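Local coordinates for protein carboxynorspermidine decarboxylase (Campylobacter jejuni subsp. jejuni 81116, PDB 3N29) that probably decarboxylates carboxynorspermidine to norspermidine with the help of pyridoxal 5'-phosphate, as a member of the beta/alpha-barrel family of basic amino acid decarboxylases, at residues Leu158-Glu163 against Lys217-Lys222; Ile183-Phe188 against Glu221-Trp226. One frame throughout, in Å; residues are numbered along the deposited sequence.

Contact 1: residues Leu158-Glu163 against Lys217-Lys222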
# COMPACT_ATOMS: atom_id res chain seq x y z
N LEU A 158 9.83 24.85 -14.99
CA LEU A 158 8.65 25.01 -14.16
C LEU A 158 7.48 24.18 -14.64
O LEU A 158 7.20 24.11 -15.85
CB LEU A 158 8.20 26.46 -14.12
CG LEU A 158 9.23 27.46 -13.57
CD1 LEU A 158 8.83 28.89 -13.92
CD2 LEU A 158 9.53 27.30 -12.04
N ARG A 159 6.74 23.61 -13.69
CA ARG A 159 5.56 22.85 -14.03
C ARG A 159 4.37 23.79 -14.13
O ARG A 159 4.18 24.66 -13.28
CB ARG A 159 5.29 21.74 -13.03
CG ARG A 159 4.00 21.04 -13.37
CD ARG A 159 3.84 19.74 -12.64
NE ARG A 159 2.65 18.97 -13.00
CZ ARG A 159 2.33 17.79 -12.47
NH1 ARG A 159 3.08 17.26 -11.51
NH2 ARG A 159 1.25 17.13 -12.87
N CYS A 160 3.60 23.62 -15.19
CA CYS A 160 2.45 24.47 -15.54
C CYS A 160 1.16 23.71 -15.22
O CYS A 160 1.01 22.54 -15.58
CB CYS A 160 2.51 24.72 -17.02
SG CYS A 160 4.01 25.65 -17.46
N ASN A 161 0.25 24.38 -14.54
CA ASN A 161 -1.06 23.82 -14.21
C ASN A 161 -1.91 24.15 -15.41
O ASN A 161 -2.26 25.27 -15.60
CB ASN A 161 -1.63 24.45 -12.95
CG ASN A 161 -3.00 23.91 -12.60
OD1 ASN A 161 -3.68 23.37 -13.49
ND2 ASN A 161 -3.45 24.09 -11.31
N VAL A 162 -2.24 23.20 -16.24
CA VAL A 162 -2.97 23.55 -17.44
C VAL A 162 -4.46 23.78 -17.22
O VAL A 162 -5.09 24.52 -18.02
CB VAL A 162 -2.68 22.57 -18.54
CG1 VAL A 162 -3.58 22.83 -19.75
CG2 VAL A 162 -1.21 22.74 -18.90
N GLU A 163 -5.00 23.27 -16.10
CA GLU A 163 -6.41 23.58 -15.71
C GLU A 163 -7.42 23.11 -16.77
O GLU A 163 -8.08 23.90 -17.44
CB GLU A 163 -6.62 25.10 -15.46
CG GLU A 163 -5.87 25.76 -14.27
CD GLU A 163 -6.41 27.17 -13.96
OE1 GLU A 163 -5.88 28.21 -14.47
OE2 GLU A 163 -7.41 27.22 -13.22
N LYS A 217 -3.54 22.25 -27.04
CA LYS A 217 -4.31 23.44 -27.41
C LYS A 217 -4.49 24.40 -26.23
O LYS A 217 -4.31 25.64 -26.41
CB LYS A 217 -5.65 23.07 -28.02
CG LYS A 217 -5.52 22.33 -29.37
CD LYS A 217 -6.86 22.21 -30.11
CE LYS A 217 -6.77 21.11 -31.14
NZ LYS A 217 -7.85 21.02 -32.15
N VAL A 218 -4.85 23.86 -25.05
CA VAL A 218 -5.05 24.68 -23.86
C VAL A 218 -3.72 25.24 -23.32
O VAL A 218 -3.60 26.40 -22.95
CB VAL A 218 -5.81 23.90 -22.76
CG1 VAL A 218 -5.98 24.80 -21.49
CG2 VAL A 218 -7.14 23.43 -23.29
N PHE A 219 -2.69 24.42 -23.33
CA PHE A 219 -1.36 24.87 -22.93
C PHE A 219 -0.82 26.02 -23.79
O PHE A 219 -0.26 27.00 -23.25
CB PHE A 219 -0.43 23.68 -22.99
CG PHE A 219 1.01 23.99 -22.66
CD1 PHE A 219 1.38 24.40 -21.39
CD2 PHE A 219 2.00 23.82 -23.62
CE1 PHE A 219 2.75 24.67 -21.08
CE2 PHE A 219 3.37 24.07 -23.33
CZ PHE A 219 3.74 24.51 -22.06
N GLU A 220 -0.96 25.92 -25.12
CA GLU A 220 -0.51 27.03 -25.97
C GLU A 220 -1.36 28.28 -25.81
O GLU A 220 -0.86 29.40 -25.86
CB GLU A 220 -0.47 26.60 -27.45
CG GLU A 220 0.47 25.45 -27.67
CD GLU A 220 0.60 25.10 -29.16
OE1 GLU A 220 0.89 26.02 -29.93
OE2 GLU A 220 0.41 23.93 -29.52
N GLU A 221 -2.65 28.08 -25.59
CA GLU A 221 -3.53 29.22 -25.43
C GLU A 221 -3.12 29.99 -24.15
O GLU A 221 -2.95 31.20 -24.20
CB GLU A 221 -4.97 28.76 -25.40
CG GLU A 221 -5.98 29.84 -25.63
CD GLU A 221 -7.15 29.68 -24.69
OE1 GLU A 221 -8.28 29.48 -25.18
OE2 GLU A 221 -6.93 29.72 -23.46
N LYS A 222 -2.91 29.28 -23.04
CA LYS A 222 -2.63 29.95 -21.78
C LYS A 222 -1.16 30.34 -21.53
O LYS A 222 -0.89 31.33 -20.84
CB LYS A 222 -3.12 29.09 -20.60
CG LYS A 222 -4.63 29.08 -20.37
CD LYS A 222 -5.00 27.98 -19.28
CE LYS A 222 -6.37 28.19 -18.57
NZ LYS A 222 -7.24 26.95 -18.57

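Contact 2: residues Ile183-Phe188 against Glu221-Trp226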
# COMPACT_ATOMS: atom_id res chain seq x y z
N ILE A 183 2.06 25.69 -11.67
CA ILE A 183 1.77 27.10 -11.56
C ILE A 183 0.73 27.48 -12.67
O ILE A 183 0.88 27.03 -13.85
CB ILE A 183 3.15 27.85 -11.80
CG1 ILE A 183 4.22 27.38 -10.79
CG2 ILE A 183 3.04 29.36 -11.76
CD1 ILE A 183 5.64 27.77 -11.28
N ARG A 184 -0.31 28.24 -12.31
CA ARG A 184 -1.36 28.65 -13.25
C ARG A 184 -0.79 29.82 -14.07
O ARG A 184 0.14 30.52 -13.64
CB ARG A 184 -2.66 29.02 -12.54
CG ARG A 184 -3.34 27.86 -11.88
CD ARG A 184 -4.60 28.27 -11.13
NE ARG A 184 -4.26 29.13 -10.00
CZ ARG A 184 -5.14 29.89 -9.34
NH1 ARG A 184 -6.43 29.86 -9.64
NH2 ARG A 184 -4.73 30.65 -8.33
N ALA A 185 -1.29 29.96 -15.28
CA ALA A 185 -0.65 30.90 -16.27
C ALA A 185 -0.62 32.37 -15.77
O ALA A 185 0.31 33.10 -16.02
CB ALA A 185 -1.37 30.81 -17.61
N LYS A 186 -1.61 32.77 -15.00
CA LYS A 186 -1.67 34.14 -14.48
C LYS A 186 -0.49 34.47 -13.55
O LYS A 186 -0.06 35.65 -13.41
CB LYS A 186 -2.98 34.36 -13.74
CG LYS A 186 -3.09 33.57 -12.41
CD LYS A 186 -4.50 33.72 -11.87
CE LYS A 186 -4.66 33.36 -10.44
NZ LYS A 186 -5.87 34.13 -9.93
N ASP A 187 0.06 33.44 -12.91
CA ASP A 187 1.18 33.66 -12.05
C ASP A 187 2.51 33.73 -12.80
O ASP A 187 3.52 34.03 -12.19
CB ASP A 187 1.18 32.58 -10.97
CG ASP A 187 0.02 32.74 -10.02
OD1 ASP A 187 -0.64 33.83 -9.96
OD2 ASP A 187 -0.28 31.76 -9.36
N PHE A 188 2.50 33.53 -14.11
CA PHE A 188 3.70 33.78 -14.93
C PHE A 188 3.86 35.24 -15.28
O PHE A 188 4.93 35.66 -15.72
CB PHE A 188 3.68 32.95 -16.21
CG PHE A 188 4.17 31.55 -16.03
CD1 PHE A 188 5.31 31.12 -16.65
CD2 PHE A 188 3.48 30.66 -15.22
CE1 PHE A 188 5.76 29.83 -16.47
CE2 PHE A 188 3.94 29.35 -15.04
CZ PHE A 188 5.08 28.95 -15.66
N GLU A 221 -2.65 28.08 -25.59
CA GLU A 221 -3.53 29.22 -25.43
C GLU A 221 -3.12 29.99 -24.15
O GLU A 221 -2.95 31.20 -24.20
CB GLU A 221 -4.97 28.76 -25.40
CG GLU A 221 -5.98 29.84 -25.63
CD GLU A 221 -7.15 29.68 -24.69
OE1 GLU A 221 -8.28 29.48 -25.18
OE2 GLU A 221 -6.93 29.72 -23.46
N LYS A 222 -2.91 29.28 -23.04
CA LYS A 222 -2.63 29.95 -21.78
C LYS A 222 -1.16 30.34 -21.53
O LYS A 222 -0.89 31.33 -20.84
CB LYS A 222 -3.12 29.09 -20.60
CG LYS A 222 -4.63 29.08 -20.37
CD LYS A 222 -5.00 27.98 -19.28
CE LYS A 222 -6.37 28.19 -18.57
NZ LYS A 222 -7.24 26.95 -18.57
N PHE A 223 -0.21 29.54 -21.99
CA PHE A 223 1.20 29.74 -21.66
C PHE A 223 2.06 30.09 -22.90
O PHE A 223 3.27 30.29 -22.79
CB PHE A 223 1.77 28.49 -21.01
CG PHE A 223 1.13 28.11 -19.69
CD1 PHE A 223 1.74 28.44 -18.48
CD2 PHE A 223 -0.05 27.40 -19.67
CE1 PHE A 223 1.16 28.08 -17.25
CE2 PHE A 223 -0.66 27.03 -18.45
CZ PHE A 223 -0.03 27.38 -17.24
N GLY A 224 1.39 30.14 -24.04
CA GLY A 224 1.96 30.46 -25.37
C GLY A 224 3.02 31.52 -25.45
O GLY A 224 4.05 31.32 -26.10
N LYS A 225 2.77 32.63 -24.77
CA LYS A 225 3.66 33.78 -24.84
C LYS A 225 5.03 33.53 -24.18
O LYS A 225 6.00 34.23 -24.47
CB LYS A 225 2.97 35.04 -24.27
CG LYS A 225 3.21 35.31 -22.81
CD LYS A 225 2.23 36.35 -22.23
CE LYS A 225 2.78 37.76 -22.23
NZ LYS A 225 2.14 38.54 -21.11
N TRP A 226 5.14 32.48 -23.36
CA TRP A 226 6.41 32.15 -22.74
C TRP A 226 7.13 30.91 -23.31
O TRP A 226 8.18 30.56 -22.83
CB TRP A 226 6.20 31.94 -21.22
CG TRP A 226 5.59 33.14 -20.60
CD1 TRP A 226 6.17 34.37 -20.44
CD2 TRP A 226 4.31 33.23 -20.06
NE1 TRP A 226 5.30 35.23 -19.83
CE2 TRP A 226 4.13 34.56 -19.59
CE3 TRP A 226 3.26 32.32 -19.91
CZ2 TRP A 226 2.97 34.98 -18.96
CZ3 TRP A 226 2.09 32.74 -19.30
CH2 TRP A 226 1.95 34.06 -18.82

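Contact 1: residues Leu158-Glu163 against Lys217-Lys222
In the eight-stranded beta/alpha barrel of this pyridoxal-phosphate enzyme, Cys160 and Val162, on the chain leaving strand 155-159, pack against Phe219, Val218 and Lys222 of helix 209-223, which follows the next barrel strand, 198-200. The segments come closest at Val162 and Phe219, whose CA atoms are 5.9 Å apart. Val162 divides its two methyls between neighbouring helix residues. The branch anti to the backbone N (chi1 172°) puts Val162 CG1 3.6 Å from Val218 CG1. CG2 lies beside the backbone N instead and reaches Phe219, where Val162 CG2 is 4.0 Å from CD1 of the ring, approaching it obliquely. Cys160 comes to the same ring at its edge: SG lies near the ring plane, 4.0 Å from Phe219 CE1, a sulfur-aromatic contact in which the sulfur meets the ring's C-H border and not its pi face. The Phe219 ring also packs on Leu199 of strand 198-200, on Phe201 just after it, and on Phe258 of helix 248-262. On the outer side Lys222 runs past the turn, its chain bent at the last torsion (chi4 130°). Its CD passes 3.7 Å from Val162 O, and NZ gives that carbonyl a weak hydrogen bond, Lys222 NZ to Val162 O 3.3 Å. Glu163 OE1 remains 4.5 Å from Lys222 NZ, too far for a salt bridge, though the opposite charges may still attract. The turn itself carries a weak bond from Glu163 N to Asn161 OD1. The buried side is thus apolar, methyls and sulfur against methyl and ring, while the ammonium group adds a weak polar link to a backbone carbonyl near the exposed Glu163.

Contact 2: residues Ile183-Phe188 against Glu221-Trp226
Phe223 and Phe188 meet as a T-shaped pair: the edge of Phe223 points at the face of Phe188, with the planes at 90° and the centroids 5.5 Å apart. The closest atoms are Phe188 CE2 and Phe223 CE1, at 3.8 Å. One face of the Phe223 ring receives the methyl of Ala185, whose CB stands almost above the ring centre, 3.7 Å from the centroid, in a CH-pi contact. The ring's far end meets the backbone of the loop, with Phe223 CZ 3.5 Å from Ile183 O. These residues join the end of helix 209-223 and the turn after it to the loop between barrel strands 155-159 and 198-200, on the periphery of the beta/alpha barrel. Trp226 completes the aromatic cluster. Its six-membered ring takes Phe188 CB over one face, 3.4 Å from the centroid, while CG of its neighbour Lys225 covers the opposite face. The Phe188 ring is inclined to that indole ring by 35°. The backbone sets Phe188 CB over the indole; chi1 of -83°, with CG beside the backbone N, then swings the ring to where its face meets Phe223. Trp226 CH2 also lies 3.4 Å from Ala185 O.

How the contacts relate
Both contacts join the C-terminal part of helix 209-223 to chain that follows barrel strand 155-159, and they share Lys222. Each is partly buried: contact 1 has its buried residues toward the barrel and exposed Glu163 at its margin, whereas contact 2, farther from the chain's centre, buries three aromatic rings. Contact 1 mixes methyls, sulfur and an ammonium group; contact 2 has no hydrogen bond between its segments and rests on aromatic edges and faces packed against one another, a methyl and loop backbone. Segments 158-163 and 183-188 are themselves joined by probable backbone hydrogen bonds, Ile183 N with Arg159 O and Asn161 N with Ile183 O. On the helix, Phe219 and Phe223 meet ring to ring, making the two patches continuous.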